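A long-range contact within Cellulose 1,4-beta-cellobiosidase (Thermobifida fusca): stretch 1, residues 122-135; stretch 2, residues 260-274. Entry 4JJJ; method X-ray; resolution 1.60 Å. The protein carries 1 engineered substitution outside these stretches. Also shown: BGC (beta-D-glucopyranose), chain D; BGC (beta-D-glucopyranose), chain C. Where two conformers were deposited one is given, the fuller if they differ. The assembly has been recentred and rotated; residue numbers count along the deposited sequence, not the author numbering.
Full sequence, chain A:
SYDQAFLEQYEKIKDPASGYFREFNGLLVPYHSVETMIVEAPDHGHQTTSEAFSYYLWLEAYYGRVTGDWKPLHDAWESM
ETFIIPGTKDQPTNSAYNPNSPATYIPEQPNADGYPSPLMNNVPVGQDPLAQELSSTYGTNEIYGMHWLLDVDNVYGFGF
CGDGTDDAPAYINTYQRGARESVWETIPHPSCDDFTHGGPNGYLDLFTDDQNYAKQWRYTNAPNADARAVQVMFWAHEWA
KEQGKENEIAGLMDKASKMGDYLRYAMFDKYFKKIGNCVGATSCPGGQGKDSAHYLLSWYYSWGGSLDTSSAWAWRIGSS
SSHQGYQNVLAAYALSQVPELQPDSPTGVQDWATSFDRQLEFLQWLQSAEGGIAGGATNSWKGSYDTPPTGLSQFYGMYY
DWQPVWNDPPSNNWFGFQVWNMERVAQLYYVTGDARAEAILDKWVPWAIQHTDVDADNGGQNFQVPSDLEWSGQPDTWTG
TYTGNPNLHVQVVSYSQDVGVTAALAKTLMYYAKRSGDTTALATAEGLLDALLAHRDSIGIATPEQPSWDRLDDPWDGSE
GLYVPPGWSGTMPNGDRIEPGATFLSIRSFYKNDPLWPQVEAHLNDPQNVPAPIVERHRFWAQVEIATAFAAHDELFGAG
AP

Stretch 1 122-135: NVPVGQDPLAQELS
Stretch 2 260-274: GDYLRYAMFDKYFKK

How does the helical start of stretch 2 meet stretch 1? Overall the two run in opposite order, Tyr262 beside Leu134 and Tyr265 beside Leu130 (CA-CA 7.4 Å in each pair); near the end of stretch 2 they run locally parallel, Tyr271 beside Val125 (CA-CA 5.2 Å) and Phe272 beside Gly126 (CA-CA 4.4 Å). Stretch 2 enters as helix and passes into a 3-10 segment at 264-267, facing the 131-135 helix. Leu134 (chi1 m, chi2 t) puts CD2 4.1 Å from the Tyr262 ring centroid, almost on the ring normal; Tyr262 is m, with chi2 -90°.

What anchors the 3-10 segment? Arg264 (m, t, m, chi4 155°) points toward stretch 1 and forms a salt bridge, NH2 to Glu133 OE1 at 2.9 Å; Glu133 is t, t. Asp261 OD1 pairs with the same Arg264 NH2 at 2.9 Å, so two carboxylates hold the guanidinium, while Leu130 CD2 covers one of its faces. Tyr265 (chi1 -92°) receives Leu130 CD1 (m, t) over its ring, 3.8 Å from the centroid, and its OH donates to Asp128 OD2 at 2.7 Å. Asp128 (t) also accepts from Leu130 N through OD1 at 2.7 Å, bracing the turn into the helix.

How does Phe268 fill the loop region? Phe268 (m) brings CE2 to 3.5 Å from Pro129 CG. A type I turn, Asp269 to Phe272, follows.

Where do the backbones join? Gly126 N donates to Tyr271 O at 2.9 Å. Phe272 (m; phi/psi 51/35) presents a ring face to Asp128 CA, 4.0 Å from the centroid, and Gly126 CA approaches Phe272 O at 3.2 Å; an ideal CB on Gly126 would lie 1.9 Å from Phe272 O, a clash. Finally, Lys273 N donates to Asp269 OD2 at 3.0 Å; its side chain starts away from stretch 1 but (m, m, -148°, t) returns so that Lys273 NZ donates to Pro124 O at 2.7 Å.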

# COMPACT_ATOMS: atom_id res chain seq x y z
N ASN A 122 6.96 1.54 -30.85
CA ASN A 122 7.17 2.95 -31.34
C ASN A 122 7.11 3.98 -30.23
O ASN A 122 7.33 5.15 -30.48
CB ASN A 122 6.19 3.33 -32.47
CG ASN A 122 4.73 3.36 -32.02
OD1 ASN A 122 4.35 2.88 -30.97
ND2 ASN A 122 3.90 3.94 -32.86
N VAL A 123 6.80 3.55 -28.99
CA VAL A 123 6.73 4.49 -27.89
C VAL A 123 8.07 4.49 -27.18
O VAL A 123 8.52 3.45 -26.75
CB VAL A 123 5.60 4.11 -26.95
CG1 VAL A 123 5.74 4.87 -25.66
CG2 VAL A 123 4.25 4.36 -27.58
N PRO A 124 8.75 5.63 -27.15
CA PRO A 124 10.03 5.70 -26.48
C PRO A 124 9.95 5.42 -24.95
O PRO A 124 9.05 5.91 -24.32
CB PRO A 124 10.51 7.11 -26.76
CG PRO A 124 9.67 7.62 -27.86
CD PRO A 124 8.41 6.88 -27.86
N VAL A 125 10.86 4.59 -24.49
CA VAL A 125 11.11 4.28 -23.08
C VAL A 125 12.48 4.86 -22.72
O VAL A 125 13.53 4.74 -23.45
CB VAL A 125 10.99 2.78 -22.81
CG1 VAL A 125 11.20 2.32 -21.36
CG2 VAL A 125 9.61 2.33 -23.30
N GLY A 126 12.51 5.49 -21.53
CA GLY A 126 13.78 6.04 -21.06
C GLY A 126 14.77 5.06 -20.51
O GLY A 126 14.54 3.83 -20.52
N GLN A 127 15.90 5.58 -20.11
CA GLN A 127 16.96 4.82 -19.49
C GLN A 127 16.63 4.74 -17.96
O GLN A 127 16.18 5.69 -17.35
CB GLN A 127 18.31 5.49 -19.72
CG GLN A 127 18.76 5.25 -21.22
CD GLN A 127 20.16 5.78 -21.60
OE1 GLN A 127 20.76 6.54 -20.84
NE2 GLN A 127 20.67 5.39 -22.80
N ASP A 128 16.86 3.57 -17.40
CA ASP A 128 16.83 3.43 -15.96
C ASP A 128 18.14 3.80 -15.34
O ASP A 128 19.13 3.07 -15.58
CB ASP A 128 16.55 1.90 -15.68
CG ASP A 128 16.71 1.46 -14.22
OD1 ASP A 128 17.14 2.19 -13.32
OD2 ASP A 128 16.49 0.21 -14.01
N PRO A 129 18.17 4.85 -14.48
CA PRO A 129 19.42 5.38 -13.93
C PRO A 129 19.76 4.82 -12.58
O PRO A 129 20.74 5.24 -12.00
CB PRO A 129 19.14 6.88 -13.80
CG PRO A 129 17.70 6.90 -13.43
CD PRO A 129 17.03 5.76 -14.19
N LEU A 130 18.98 3.84 -12.12
CA LEU A 130 19.22 3.25 -10.83
C LEU A 130 19.91 1.89 -10.88
O LEU A 130 20.68 1.56 -10.00
CB LEU A 130 17.91 2.97 -10.06
CG LEU A 130 17.07 4.23 -9.77
CD1 LEU A 130 15.81 3.72 -9.09
CD2 LEU A 130 17.82 5.33 -9.01
N ALA A 131 19.62 1.08 -11.90
CA ALA A 131 19.97 -0.34 -11.84
C ALA A 131 21.49 -0.63 -11.65
O ALA A 131 21.90 -1.45 -10.84
CB ALA A 131 19.46 -1.01 -13.09
N GLN A 132 22.28 0.02 -12.48
CA GLN A 132 23.70 -0.23 -12.51
C GLN A 132 24.30 0.22 -11.18
O GLN A 132 25.11 -0.49 -10.61
CB GLN A 132 24.35 0.47 -13.73
CG GLN A 132 25.84 0.83 -13.57
CD GLN A 132 26.39 1.40 -14.88
OE1 GLN A 132 25.62 1.64 -15.83
NE2 GLN A 132 27.71 1.57 -14.97
N GLU A 133 23.80 1.35 -10.65
CA GLU A 133 24.27 1.85 -9.37
C GLU A 133 23.91 0.93 -8.19
O GLU A 133 24.70 0.69 -7.24
CB GLU A 133 23.69 3.25 -9.08
CG GLU A 133 23.85 3.69 -7.65
CD GLU A 133 23.26 5.09 -7.46
OE1 GLU A 133 22.07 5.14 -7.65
OE2 GLU A 133 24.00 6.07 -7.12
N LEU A 134 22.68 0.43 -8.21
CA LEU A 134 22.27 -0.58 -7.18
C LEU A 134 23.13 -1.85 -7.26
O LEU A 134 23.48 -2.38 -6.23
CB LEU A 134 20.76 -0.88 -7.29
CG LEU A 134 19.90 0.36 -6.92
CD1 LEU A 134 18.48 0.17 -7.44
CD2 LEU A 134 19.87 0.64 -5.46
N SER A 135 23.39 -2.32 -8.47
CA SER A 135 24.20 -3.51 -8.65
C SER A 135 25.61 -3.26 -8.12
O SER A 135 26.17 -4.11 -7.43
CB SER A 135 24.26 -3.92 -10.12
OG SER A 135 25.32 -4.85 -10.27
N GLY A 260 15.27 1.13 1.27
CA GLY A 260 15.04 2.52 0.89
C GLY A 260 15.75 2.87 -0.41
O GLY A 260 15.29 3.70 -1.20
N ASP A 261 16.94 2.31 -0.59
CA ASP A 261 17.73 2.53 -1.86
C ASP A 261 16.96 2.02 -3.03
O ASP A 261 16.82 2.70 -4.05
CB ASP A 261 19.10 1.88 -1.68
CG ASP A 261 20.19 2.62 -2.35
OD1 ASP A 261 19.92 3.62 -3.06
OD2 ASP A 261 21.35 2.31 -1.97
N TYR A 262 16.45 0.78 -2.98
CA TYR A 262 15.64 0.20 -4.06
C TYR A 262 14.30 0.88 -4.24
O TYR A 262 13.76 0.92 -5.32
CB TYR A 262 15.42 -1.28 -3.84
CG TYR A 262 16.73 -2.07 -4.15
CD1 TYR A 262 16.97 -2.56 -5.42
CD2 TYR A 262 17.63 -2.37 -3.16
CE1 TYR A 262 18.14 -3.20 -5.70
CE2 TYR A 262 18.86 -2.99 -3.44
CZ TYR A 262 19.06 -3.45 -4.73
OH TYR A 262 20.27 -4.12 -5.03
N LEU A 263 13.78 1.41 -3.15
CA LEU A 263 12.44 2.10 -3.16
C LEU A 263 12.48 3.32 -4.04
O LEU A 263 11.43 3.86 -4.48
CB LEU A 263 12.05 2.50 -1.74
CG LEU A 263 10.67 3.11 -1.49
CD1 LEU A 263 9.65 2.20 -2.11
CD2 LEU A 263 10.51 3.27 0.06
N ARG A 264 13.70 3.80 -4.32
CA ARG A 264 13.76 4.87 -5.35
C ARG A 264 13.10 4.54 -6.69
O ARG A 264 12.74 5.43 -7.41
CB ARG A 264 15.20 5.37 -5.61
CG ARG A 264 15.90 5.93 -4.35
CD ARG A 264 17.30 6.45 -4.60
NE ARG A 264 18.15 5.35 -4.95
CZ ARG A 264 19.30 5.43 -5.68
NH1 ARG A 264 19.65 6.53 -6.31
NH2 ARG A 264 20.01 4.33 -5.82
N TYR A 265 12.99 3.29 -7.05
CA TYR A 265 12.26 2.92 -8.29
C TYR A 265 10.85 3.52 -8.29
O TYR A 265 10.33 3.89 -9.36
CB TYR A 265 12.16 1.38 -8.46
CG TYR A 265 13.29 0.87 -9.24
CD1 TYR A 265 13.37 1.07 -10.62
CD2 TYR A 265 14.29 0.17 -8.61
CE1 TYR A 265 14.43 0.57 -11.37
CE2 TYR A 265 15.39 -0.30 -9.31
CZ TYR A 265 15.45 -0.15 -10.71
OH TYR A 265 16.56 -0.56 -11.47
N ALA A 266 10.19 3.70 -7.12
CA ALA A 266 8.88 4.31 -7.04
C ALA A 266 8.87 5.80 -7.46
O ALA A 266 7.80 6.33 -7.68
CB ALA A 266 8.31 4.14 -5.63
N MET A 267 10.06 6.42 -7.53
CA MET A 267 10.21 7.83 -7.81
C MET A 267 10.23 8.17 -9.28
O MET A 267 10.33 9.36 -9.65
CB MET A 267 11.48 8.32 -7.16
CG MET A 267 11.47 8.34 -5.65
SD MET A 267 13.00 9.07 -5.07
CE MET A 267 12.97 8.70 -3.35
N PHE A 268 10.15 7.12 -10.12
CA PHE A 268 10.33 7.26 -11.59
C PHE A 268 9.05 7.05 -12.35
O PHE A 268 8.26 6.17 -12.00
CB PHE A 268 11.46 6.39 -12.09
CG PHE A 268 12.76 6.88 -11.66
CD1 PHE A 268 13.19 6.60 -10.37
CD2 PHE A 268 13.55 7.69 -12.46
CE1 PHE A 268 14.39 7.11 -9.90
CE2 PHE A 268 14.75 8.18 -12.00
CZ PHE A 268 15.19 7.90 -10.71
N ASP A 269 8.91 7.74 -13.47
CA ASP A 269 7.81 7.45 -14.41
C ASP A 269 7.82 5.94 -14.77
O ASP A 269 8.88 5.33 -14.87
CB ASP A 269 8.02 8.29 -15.68
CG ASP A 269 6.92 8.09 -16.70
OD1 ASP A 269 5.86 8.75 -16.55
OD2 ASP A 269 7.14 7.29 -17.62
N LYS A 270 6.64 5.39 -15.06
CA LYS A 270 6.51 4.00 -15.34
C LYS A 270 7.54 3.54 -16.37
O LYS A 270 8.16 2.50 -16.20
CB LYS A 270 5.13 3.70 -15.78
CG LYS A 270 4.74 2.26 -15.91
CD LYS A 270 3.31 2.03 -16.45
CE LYS A 270 3.00 0.55 -16.60
NZ LYS A 270 1.61 0.39 -17.06
N TYR A 271 7.59 4.25 -17.50
CA TYR A 271 8.48 3.88 -18.57
C TYR A 271 9.64 4.87 -18.71
O TYR A 271 10.23 5.04 -19.81
CB TYR A 271 7.71 3.73 -19.88
CG TYR A 271 6.81 2.53 -19.88
CD1 TYR A 271 7.34 1.27 -20.01
CD2 TYR A 271 5.40 2.70 -19.70
CE1 TYR A 271 6.49 0.12 -19.95
CE2 TYR A 271 4.56 1.58 -19.64
CZ TYR A 271 5.15 0.31 -19.75
OH TYR A 271 4.25 -0.78 -19.72
N PHE A 272 10.07 5.44 -17.61
CA PHE A 272 11.18 6.33 -17.51
C PHE A 272 11.08 7.48 -18.54
O PHE A 272 12.09 7.90 -19.05
CB PHE A 272 12.52 5.55 -17.61
CG PHE A 272 12.74 4.59 -16.46
CD1 PHE A 272 13.28 5.05 -15.26
CD2 PHE A 272 12.37 3.23 -16.57
CE1 PHE A 272 13.36 4.14 -14.21
CE2 PHE A 272 12.50 2.34 -15.51
CZ PHE A 272 12.96 2.83 -14.31
N LYS A 273 9.87 7.92 -18.80
CA LYS A 273 9.71 9.15 -19.61
C LYS A 273 10.16 10.33 -18.86
O LYS A 273 10.06 10.45 -17.63
CB LYS A 273 8.29 9.38 -19.92
CG LYS A 273 7.58 8.36 -20.73
CD LYS A 273 7.93 8.31 -22.16
CE LYS A 273 6.72 7.89 -23.02
NZ LYS A 273 7.24 7.90 -24.43
N LYS A 274 10.57 11.35 -19.60
CA LYS A 274 10.85 12.60 -18.95
C LYS A 274 9.59 13.13 -18.28
O LYS A 274 8.47 13.13 -18.84
CB LYS A 274 11.24 13.62 -20.00
CG LYS A 274 11.60 15.02 -19.50
CD LYS A 274 12.05 15.86 -20.72
CE LYS A 274 12.46 17.26 -20.32
NZ LYS A 274 13.81 17.33 -19.69
C2 BGC D . 1.51 -2.61 -14.54
C3 BGC D . 1.86 -3.35 -15.81
C4 BGC D . 2.71 -4.58 -15.55
C5 BGC D . 2.14 -5.44 -14.45
C6 BGC D . 2.98 -6.56 -13.99
C1 BGC D . 0.92 -3.61 -13.52
O2 BGC D . 0.64 -1.51 -14.75
O3 BGC D . 2.54 -2.46 -16.73
O4 BGC D . 2.68 -5.34 -16.81
O5 BGC D . 1.87 -4.63 -13.27
O6 BGC D . 2.32 -7.37 -13.04
C2 BGC C . 3.66 -6.89 -18.19
C3 BGC C . 4.98 -7.34 -18.79
C4 BGC C . 5.70 -6.14 -19.46
C5 BGC C . 5.81 -4.99 -18.44
C6 BGC C . 6.37 -3.69 -19.10
C1 BGC C . 3.92 -5.76 -17.19
O2 BGC C . 3.11 -8.00 -17.51
O3 BGC C . 4.69 -8.36 -19.77
O4 BGC C . 7.04 -6.48 -19.81
O5 BGC C . 4.50 -4.69 -17.96
O6 BGC C . 5.49 -3.15 -20.08